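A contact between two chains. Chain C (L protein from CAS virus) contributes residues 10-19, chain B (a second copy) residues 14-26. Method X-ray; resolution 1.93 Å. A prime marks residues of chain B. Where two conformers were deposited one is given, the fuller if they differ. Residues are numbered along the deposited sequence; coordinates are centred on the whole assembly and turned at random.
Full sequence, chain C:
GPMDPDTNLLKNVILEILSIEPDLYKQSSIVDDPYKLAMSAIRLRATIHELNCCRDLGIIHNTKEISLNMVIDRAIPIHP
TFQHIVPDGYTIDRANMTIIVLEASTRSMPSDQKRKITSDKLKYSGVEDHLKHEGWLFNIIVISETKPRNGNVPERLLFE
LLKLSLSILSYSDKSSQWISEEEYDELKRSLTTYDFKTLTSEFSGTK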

# COMPACT_ATOMS: atom_id res chain seq x y z
N LEU C 10 11.99 -4.14 -5.64
CA LEU C 10 10.70 -4.51 -6.23
C LEU C 10 9.56 -4.29 -5.23
O LEU C 10 8.51 -3.76 -5.59
CB LEU C 10 10.74 -5.97 -6.71
CG LEU C 10 9.49 -6.47 -7.45
CD1 LEU C 10 9.04 -5.46 -8.51
CD2 LEU C 10 9.74 -7.88 -8.08
N LYS C 11 9.77 -4.67 -3.97
CA LYS C 11 8.77 -4.38 -2.94
C LYS C 11 8.44 -2.89 -2.87
O LYS C 11 7.26 -2.52 -2.82
CB LYS C 11 9.26 -4.88 -1.58
CG LYS C 11 9.28 -6.41 -1.47
CD LYS C 11 10.02 -6.81 -0.20
CE LYS C 11 10.10 -8.31 -0.04
NZ LYS C 11 11.05 -8.67 1.04
N ASN C 12 9.44 -2.01 -2.90
CA ASN C 12 9.12 -0.59 -2.80
C ASN C 12 8.49 -0.06 -4.07
O ASN C 12 7.67 0.86 -4.00
CB ASN C 12 10.35 0.24 -2.43
CG ASN C 12 9.97 1.58 -1.83
OD1 ASN C 12 9.95 2.61 -2.52
ND2 ASN C 12 9.60 1.57 -0.55
N VAL C 13 8.85 -0.61 -5.23
CA VAL C 13 8.17 -0.26 -6.48
C VAL C 13 6.68 -0.55 -6.38
O VAL C 13 5.83 0.26 -6.79
CB VAL C 13 8.82 -1.01 -7.66
CG1 VAL C 13 7.92 -0.96 -8.91
CG2 VAL C 13 10.21 -0.42 -7.98
N ILE C 14 6.34 -1.72 -5.84
CA ILE C 14 4.94 -2.12 -5.69
C ILE C 14 4.20 -1.16 -4.76
O ILE C 14 3.10 -0.70 -5.07
CB ILE C 14 4.85 -3.57 -5.20
CG1 ILE C 14 5.25 -4.51 -6.36
CG2 ILE C 14 3.44 -3.89 -4.64
CD1 ILE C 14 5.76 -5.85 -5.88
N LEU C 15 4.81 -0.82 -3.61
CA LEU C 15 4.17 0.15 -2.72
C LEU C 15 3.96 1.49 -3.40
O LEU C 15 2.90 2.12 -3.24
CB LEU C 15 5.00 0.38 -1.45
CG LEU C 15 5.08 -0.66 -0.33
CD1 LEU C 15 5.86 -0.04 0.84
CD2 LEU C 15 3.70 -1.16 0.13
N GLU C 16 4.97 1.98 -4.14
CA GLU C 16 4.82 3.26 -4.85
C GLU C 16 3.63 3.22 -5.79
O GLU C 16 2.83 4.16 -5.87
CB GLU C 16 6.10 3.59 -5.63
CG GLU C 16 7.33 3.80 -4.76
CD GLU C 16 8.63 3.98 -5.55
OE1 GLU C 16 9.54 3.12 -5.42
OE2 GLU C 16 8.75 4.97 -6.30
N ILE C 17 3.50 2.12 -6.54
CA ILE C 17 2.38 1.99 -7.46
C ILE C 17 1.06 2.00 -6.70
O ILE C 17 0.09 2.65 -7.11
CB ILE C 17 2.55 0.69 -8.29
CG1 ILE C 17 3.76 0.82 -9.22
CG2 ILE C 17 1.28 0.37 -9.07
CD1 ILE C 17 4.07 -0.50 -9.94
N LEU C 18 1.00 1.27 -5.58
CA LEU C 18 -0.23 1.26 -4.79
C LEU C 18 -0.57 2.64 -4.24
O LEU C 18 -1.76 2.99 -4.13
CB LEU C 18 -0.12 0.25 -3.64
CG LEU C 18 -0.09 -1.23 -4.05
CD1 LEU C 18 -0.09 -2.12 -2.82
CD2 LEU C 18 -1.24 -1.57 -4.95
N SER C 19 0.44 3.44 -3.89
CA SER C 19 0.17 4.79 -3.40
C SER C 19 -0.51 5.65 -4.46
O SER C 19 -1.28 6.56 -4.13
CB SER C 19 1.47 5.45 -2.93
OG SER C 19 2.25 5.90 -4.04
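Chain B, residues 14-26: ILEILSIEPDLYK

How does chain B lie on chain C? Its residues 14 to 20 form a helix running in nearly the same direction as the chain C helix, with a crossing angle of 22° and axes 9.5 Å apart at closest approach. Glu21′ then leaves helical geometry, and a 3-10 segment begins at Pro22′. The register is staggered: CA of Leu15 lies 6.3 Å from CA of Ser19′, whereas CA of Ser19 comes within 4.6 Å of CA of Pro22′.

What fills the space between the two helices? Leucines do most of it. Leu15 points toward chain B, where its CD1 meets CD2 of Leu15′ at 3.5 Å and its CD2 lies 3.8 Å from CB of Leu18′. Leu15′ also packs against the aliphatic part of Lys11, CD1 to CD at 3.7 Å. Farther along, CD1 of Leu18 approaches CB of Ser19′ at 3.7 Å.

How does the 3-10 segment add to the contact? Pro22′ sets its CB 3.4 Å from O of Leu18 and 3.6 Å from CA of Ser19, so it packs against backbone as well as side chains. Tyr25′, in the t rotamer, lays one face of its ring beneath O of Leu15 and CA of Glu16. Its CD2 is 3.9 Å from CB of Leu15, its CD1 is 3.7 Å from CB of Ser19, and its OH reaches to 3.0 Å from CG of Glu16.

Where do the polar groups find partners? No clear hydrogen bond joins the two stretches, and both serines turn back to their own helices: OG of Ser19 donates to O of Glu16 at 2.6 Å, and OG of Ser19′ to O of Leu15′ at 2.8 Å. Tyr25′ OH is hydrogen-bonded elsewhere in the structure. The contact therefore rests chiefly on apolar packing.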

# COMPACT_ATOMS: atom_id res chain seq x y z
N ILE B 14 4.95 -3.91 7.97
CA ILE B 14 4.85 -2.54 7.45
C ILE B 14 4.45 -2.56 5.98
O ILE B 14 3.59 -1.78 5.54
CB ILE B 14 6.18 -1.80 7.68
CG1 ILE B 14 6.44 -1.59 9.18
CG2 ILE B 14 6.18 -0.49 6.94
CD1 ILE B 14 7.77 -0.90 9.48
N LEU B 15 5.06 -3.45 5.20
CA LEU B 15 4.71 -3.55 3.79
C LEU B 15 3.23 -3.86 3.61
O LEU B 15 2.57 -3.30 2.72
CB LEU B 15 5.56 -4.62 3.10
CG LEU B 15 7.02 -4.24 2.81
CD1 LEU B 15 7.87 -5.47 2.47
CD2 LEU B 15 7.11 -3.24 1.68
N GLU B 16 2.69 -4.77 4.43
CA GLU B 16 1.28 -5.12 4.29
C GLU B 16 0.38 -3.94 4.66
O GLU B 16 -0.62 -3.67 3.98
CB GLU B 16 0.93 -6.34 5.15
CG GLU B 16 -0.51 -6.79 4.93
CD GLU B 16 -0.88 -8.10 5.63
OE1 GLU B 16 -1.88 -8.73 5.22
OE2 GLU B 16 -0.18 -8.48 6.59
N ILE B 17 0.71 -3.25 5.76
CA ILE B 17 -0.08 -2.09 6.17
C ILE B 17 -0.10 -1.02 5.09
O ILE B 17 -1.14 -0.42 4.80
CB ILE B 17 0.47 -1.51 7.49
CG1 ILE B 17 0.19 -2.49 8.64
CG2 ILE B 17 -0.15 -0.14 7.76
CD1 ILE B 17 0.85 -2.06 9.96
N LEU B 18 1.06 -0.74 4.50
CA LEU B 18 1.11 0.28 3.46
C LEU B 18 0.43 -0.18 2.18
O LEU B 18 0.05 0.68 1.37
CB LEU B 18 2.57 0.69 3.19
CG LEU B 18 3.34 1.24 4.41
CD1 LEU B 18 4.72 1.74 4.00
CD2 LEU B 18 2.58 2.34 5.14
N SER B 19 0.28 -1.49 1.96
CA SER B 19 -0.53 -1.96 0.84
C SER B 19 -2.01 -1.73 1.09
O SER B 19 -2.77 -1.40 0.17
CB SER B 19 -0.26 -3.45 0.60
OG SER B 19 1.12 -3.70 0.34
N ILE B 20 -2.45 -1.93 2.34
CA ILE B 20 -3.86 -1.81 2.71
C ILE B 20 -4.29 -0.34 2.72
O ILE B 20 -5.41 -0.02 2.32
CB ILE B 20 -4.09 -2.47 4.08
CG1 ILE B 20 -3.88 -3.98 3.99
CG2 ILE B 20 -5.48 -2.14 4.63
CD1 ILE B 20 -3.86 -4.69 5.36
N GLU B 21 -3.43 0.56 3.22
CA GLU B 21 -3.73 1.99 3.32
C GLU B 21 -2.57 2.77 2.72
O GLU B 21 -1.72 3.31 3.44
CB GLU B 21 -3.94 2.43 4.78
CG GLU B 21 -5.30 2.11 5.35
CD GLU B 21 -6.40 3.07 4.90
OE1 GLU B 21 -6.17 3.92 3.99
OE2 GLU B 21 -7.50 2.99 5.47
N PRO B 22 -2.52 2.86 1.38
CA PRO B 22 -1.35 3.46 0.72
C PRO B 22 -1.19 4.96 0.92
O PRO B 22 -0.13 5.49 0.59
CB PRO B 22 -1.58 3.13 -0.77
CG PRO B 22 -2.49 1.95 -0.76
CD PRO B 22 -3.41 2.19 0.42
N ASP B 23 -2.21 5.66 1.44
CA ASP B 23 -1.98 7.05 1.84
C ASP B 23 -0.89 7.18 2.89
O ASP B 23 -0.30 8.25 3.04
CB ASP B 23 -3.27 7.68 2.38
CG ASP B 23 -4.27 7.99 1.30
OD1 ASP B 23 -3.88 8.08 0.12
OD2 ASP B 23 -5.47 8.14 1.63
N LEU B 24 -0.61 6.10 3.62
CA LEU B 24 0.45 6.15 4.62
C LEU B 24 1.84 6.03 4.01
O LEU B 24 2.83 6.33 4.70
CB LEU B 24 0.25 5.02 5.64
CG LEU B 24 -1.05 5.06 6.47
CD1 LEU B 24 -1.28 3.70 7.13
CD2 LEU B 24 -0.95 6.14 7.52
N TYR B 25 1.94 5.58 2.75
CA TYR B 25 3.25 5.32 2.14
C TYR B 25 4.14 6.56 2.21
O TYR B 25 5.35 6.45 2.47
CB TYR B 25 3.08 4.88 0.69
CG TYR B 25 4.38 4.95 -0.11
CD1 TYR B 25 4.62 6.00 -0.98
CD2 TYR B 25 5.36 3.97 0.04
CE1 TYR B 25 5.80 6.08 -1.70
CE2 TYR B 25 6.55 4.05 -0.67
CZ TYR B 25 6.76 5.10 -1.54
OH TYR B 25 7.94 5.19 -2.23
N LYS B 26 3.57 7.74 1.97
CA LYS B 26 4.43 8.92 1.87
C LYS B 26 4.97 9.36 3.22
O LYS B 26 5.93 10.13 3.27
CB LYS B 26 3.67 10.08 1.21
CG LYS B 26 2.31 10.40 1.82
CD LYS B 26 1.61 11.48 1.00
CE LYS B 26 0.17 11.69 1.46
NZ LYS B 26 -0.68 10.49 1.15